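Local atomic coordinates of mundticin KS immunity protein (Enterococcus mundtii, PDB entry 2ZRR), a protein that probably protects the bacteriocin-producing Enterococcus mundtii cell against its own bacteriocin, mundticin KS, as an immunity protein folded into an antiparallel four-helix bundle. Residues G30-R33 and R34-E38; G62-L65 and K66-K69. All coordinates share one frame; numbering follows the deposited sequence.

Interaction 1. Residues G30-R33 and R34-E38; sequences GDDR and RKKAE
Lys36 N donates to Asp32 O at 2.7 Å across the first turn of helix 33-48, where the N-terminal arm enters the antiparallel four-helix bundle. One residue on, Ala37 N reaches Arg33 O, also at 2.7 Å; these i to i+4 bonds start the helix. Asp32 holds the N-cap position, yet its carboxylate makes no capping bond to the backbone. Its CG sits between the backbone N and the carbonyl carbon (chi1 52°), and the acid forms a salt bridge with Lys36. The hydrogen bond within it, Lys36 NZ to Asp32 OD2, is weak, and the pair is doubtful in detail because OD2 is less surely placed. On the flank of Asp32, its CB packs against Lys35 CB. Ala37 is buried, its methyl touching Leu68 and Ile111, whereas Arg34 sends its guanidinium to the carbonyl of Thr73. Just before the helix, Asp31 forms an Asx turn: its OD2 accepts from Arg33 N at 3.0 Å, nearly in line with the C-O bond. The Arg33 chain, bent at chi3 (-70°), comes back to the same carboxylate and grips it side-on. Both acid oxygens lie almost in the guanidinium plane and are met on their syn sides, but the two groups are not coplanar: Arg33 NE stands 33° out of the Asp31 carboxylate plane. OD2 of Asp31 thus takes two donors, the second being Arg33 NE at 2.9 Å, while Arg33 NH2 reaches Asp31 OD1 at 2.6 Å.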
# COMPACT_ATOMS: atom_id res chain seq x y z
N GLY A 30 -16.20 -4.33 15.89
CA GLY A 30 -16.13 -3.17 14.95
C GLY A 30 -14.76 -3.03 14.30
O GLY A 30 -14.39 -1.95 13.83
N ASP A 31 -14.00 -4.12 14.29
CA ASP A 31 -12.67 -4.10 13.70
C ASP A 31 -12.65 -4.69 12.29
O ASP A 31 -12.85 -5.89 12.09
CB ASP A 31 -11.68 -4.88 14.58
CG ASP A 31 -10.25 -4.81 14.07
OD1 ASP A 31 -9.37 -5.39 14.73
OD2 ASP A 31 -9.99 -4.17 13.02
N ASP A 32 -12.42 -3.81 11.32
CA ASP A 32 -12.32 -4.23 9.93
C ASP A 32 -11.14 -3.50 9.35
O ASP A 32 -11.16 -3.04 8.21
CB ASP A 32 -13.60 -3.90 9.15
CG ASP A 32 -14.03 -2.46 9.30
OD1 ASP A 32 -15.22 -2.19 9.08
OD2 ASP A 32 -13.18 -1.61 9.64
N ARG A 33 -10.10 -3.37 10.17
CA ARG A 33 -8.86 -2.72 9.75
C ARG A 33 -8.26 -3.49 8.58
O ARG A 33 -7.66 -2.90 7.68
CB ARG A 33 -7.84 -2.72 10.88
CG ARG A 33 -8.10 -1.73 11.98
CD ARG A 33 -7.10 -2.00 13.11
NE ARG A 33 -7.39 -3.26 13.81
CZ ARG A 33 -6.52 -3.91 14.58
NH1 ARG A 33 -5.30 -3.42 14.77
NH2 ARG A 33 -6.87 -5.04 15.17
N ARG A 34 -8.40 -4.83 8.62
CA ARG A 34 -7.86 -5.69 7.56
C ARG A 34 -8.65 -5.44 6.28
O ARG A 34 -8.07 -5.19 5.23
CB ARG A 34 -7.95 -7.17 7.95
CG ARG A 34 -7.08 -8.09 7.06
CD ARG A 34 -6.98 -9.52 7.60
NE ARG A 34 -6.32 -9.53 8.90
CZ ARG A 34 -5.00 -9.49 9.09
NH1 ARG A 34 -4.18 -9.44 8.05
NH2 ARG A 34 -4.52 -9.45 10.32
N LYS A 35 -9.98 -5.52 6.37
CA LYS A 35 -10.81 -5.25 5.20
C LYS A 35 -10.54 -3.82 4.68
O LYS A 35 -10.35 -3.61 3.49
CB LYS A 35 -12.29 -5.41 5.56
CG LYS A 35 -13.23 -5.29 4.37
CD LYS A 35 -14.54 -4.60 4.78
CE LYS A 35 -15.42 -5.51 5.63
NZ LYS A 35 -16.44 -6.25 4.82
N LYS A 36 -10.49 -2.86 5.59
CA LYS A 36 -10.23 -1.46 5.23
C LYS A 36 -8.88 -1.33 4.54
O LYS A 36 -8.79 -0.71 3.48
CB LYS A 36 -10.23 -0.58 6.47
CG LYS A 36 -11.38 0.41 6.56
CD LYS A 36 -11.23 1.34 7.77
CE LYS A 36 -12.12 0.91 8.95
NZ LYS A 36 -11.31 0.37 10.09
N ALA A 37 -7.84 -1.89 5.15
CA ALA A 37 -6.49 -1.82 4.56
C ALA A 37 -6.45 -2.44 3.15
O ALA A 37 -5.87 -1.87 2.22
CB ALA A 37 -5.49 -2.51 5.48
N GLU A 38 -7.08 -3.60 2.99
CA GLU A 38 -7.11 -4.27 1.69
C GLU A 38 -7.87 -3.43 0.65
O GLU A 38 -7.43 -3.32 -0.50
CB GLU A 38 -7.77 -5.64 1.84
CG GLU A 38 -6.87 -6.70 2.44
CD GLU A 38 -7.64 -7.88 2.96
OE1 GLU A 38 -8.83 -8.03 2.62
OE2 GLU A 38 -7.06 -8.68 3.72

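Interaction 2. Residues G62-L65 and K66-K69; sequences GSYL and KKLK
Lys67 lies over one face of the Tyr64 ring, three residues back in helix 55-70, and meets it in two ways. Its ammonium makes a cation-pi contact, NZ standing 4.1 Å from the ring centroid of Tyr64 and 18° off the normal. Nearer the backbone along the same side chain, Lys67 CD makes a CH-pi contact with the same face, displaced toward the rim at CE2 and CD2. The lysine runs extended as far as CE, then turns at chi4 (90°), which swings NZ across the ring. Among the side-chain hydrogen bonds, Lys67 NZ also donates to Ser63 OG at 2.6 Å, so the ammonium has both a hydroxyl and an aromatic face as partners. Ser63 presents that hydroxyl with OG anti to its backbone N (chi1 160°). Lys66 curls back toward the Ser63 carbonyl, although that oxygen is less surely placed. Backbone bonds continue the helix: Leu68 N to Tyr64 O is 2.9 Å and Lys69 N to Leu65 O is 3.2 Å, while Lys66 N to Gly62 O is weak at 3.4 Å. Lys69 NZ lies 3.3 Å from Leu65 CD1, a charged group beside a methyl. Buried Tyr64 packs on Val78 and Met82 and hydrogen-bonds through OH to Glu85, whereas Leu65 and Leu68 touch Ile41. The arrangement is that of an amphipathic helix in an antiparallel four-helix bundle: Tyr64, Leu65 and Leu68 meet neighbouring helices, with exposed Lys66 and Lys69 at the surface.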
# COMPACT_ATOMS: atom_id res chain seq x y z
N GLY A 62 1.00 -4.67 -4.11
CA GLY A 62 0.47 -5.97 -4.47
C GLY A 62 0.94 -7.03 -3.49
O GLY A 62 0.17 -7.90 -3.08
N SER A 63 2.20 -6.94 -3.10
CA SER A 63 2.77 -7.89 -2.16
C SER A 63 2.08 -7.83 -0.80
O SER A 63 1.75 -8.87 -0.21
CB SER A 63 4.27 -7.63 -1.99
OG SER A 63 4.74 -8.22 -0.78
N TYR A 64 1.84 -6.63 -0.28
CA TYR A 64 1.20 -6.52 1.02
C TYR A 64 -0.28 -6.86 1.02
O TYR A 64 -0.83 -7.27 2.04
CB TYR A 64 1.46 -5.15 1.63
CG TYR A 64 2.78 -5.16 2.34
CD1 TYR A 64 3.96 -4.89 1.64
CD2 TYR A 64 2.87 -5.53 3.68
CE1 TYR A 64 5.20 -5.01 2.26
CE2 TYR A 64 4.10 -5.65 4.31
CZ TYR A 64 5.27 -5.39 3.60
OH TYR A 64 6.50 -5.51 4.22
N LEU A 65 -0.92 -6.71 -0.14
CA LEU A 65 -2.32 -7.06 -0.23
C LEU A 65 -2.44 -8.57 0.02
O LEU A 65 -3.32 -9.01 0.77
CB LEU A 65 -2.88 -6.70 -1.61
CG LEU A 65 -4.31 -7.19 -1.90
CD1 LEU A 65 -5.29 -6.61 -0.89
CD2 LEU A 65 -4.69 -6.80 -3.31
N LYS A 66 -1.56 -9.36 -0.58
CA LYS A 66 -1.63 -10.80 -0.35
C LYS A 66 -1.22 -11.15 1.08
O LYS A 66 -1.79 -12.05 1.70
CB LYS A 66 -0.77 -11.58 -1.36
CG LYS A 66 0.57 -10.97 -1.63
CD LYS A 66 1.50 -12.01 -2.22
CE LYS A 66 2.76 -12.17 -1.36
NZ LYS A 66 2.59 -11.56 -0.01
N LYS A 67 -0.23 -10.44 1.62
CA LYS A 67 0.20 -10.69 3.00
C LYS A 67 -0.97 -10.45 3.95
O LYS A 67 -1.13 -11.18 4.93
CB LYS A 67 1.35 -9.77 3.40
CG LYS A 67 2.70 -10.19 2.87
CD LYS A 67 3.80 -9.30 3.43
CE LYS A 67 5.16 -9.65 2.84
NZ LYS A 67 5.44 -8.88 1.60
N LEU A 68 -1.77 -9.42 3.66
CA LEU A 68 -2.93 -9.07 4.49
C LEU A 68 -3.98 -10.18 4.50
O LEU A 68 -4.56 -10.51 5.53
CB LEU A 68 -3.57 -7.77 3.98
CG LEU A 68 -2.89 -6.47 4.39
CD1 LEU A 68 -3.46 -5.31 3.59
CD2 LEU A 68 -3.11 -6.23 5.88
N LYS A 69 -4.22 -10.76 3.33
CA LYS A 69 -5.21 -11.82 3.23
C LYS A 69 -4.74 -13.20 3.68
O LYS A 69 -5.52 -13.97 4.22
CB LYS A 69 -5.70 -11.91 1.79
CG LYS A 69 -5.82 -10.57 1.11
CD LYS A 69 -6.15 -10.74 -0.35
CE LYS A 69 -7.51 -10.20 -0.69
NZ LYS A 69 -7.35 -9.03 -1.58

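From the modelled N terminus, interaction 1 comes first, where the arm at 30-32 turns into helix 33-48; interaction 2 follows within the next helix, 55-70. Each is local and closes no long loop, and the two stand in series, neither nested nor crossing. Their centres lie about 13 Å apart, but the helices bring them into touch near the start of helix 33-48 and the end of helix 55-70. Arg34 NH1 probably hydrogen-bonds to Leu68 O at 2.8 Å, and Glu38 packs on Leu65, Leu68 and Lys69. Helix 75-90 borders both: Arg33 touches Pro76 and Arg34 touches Val75, while Leu68 meets Val78.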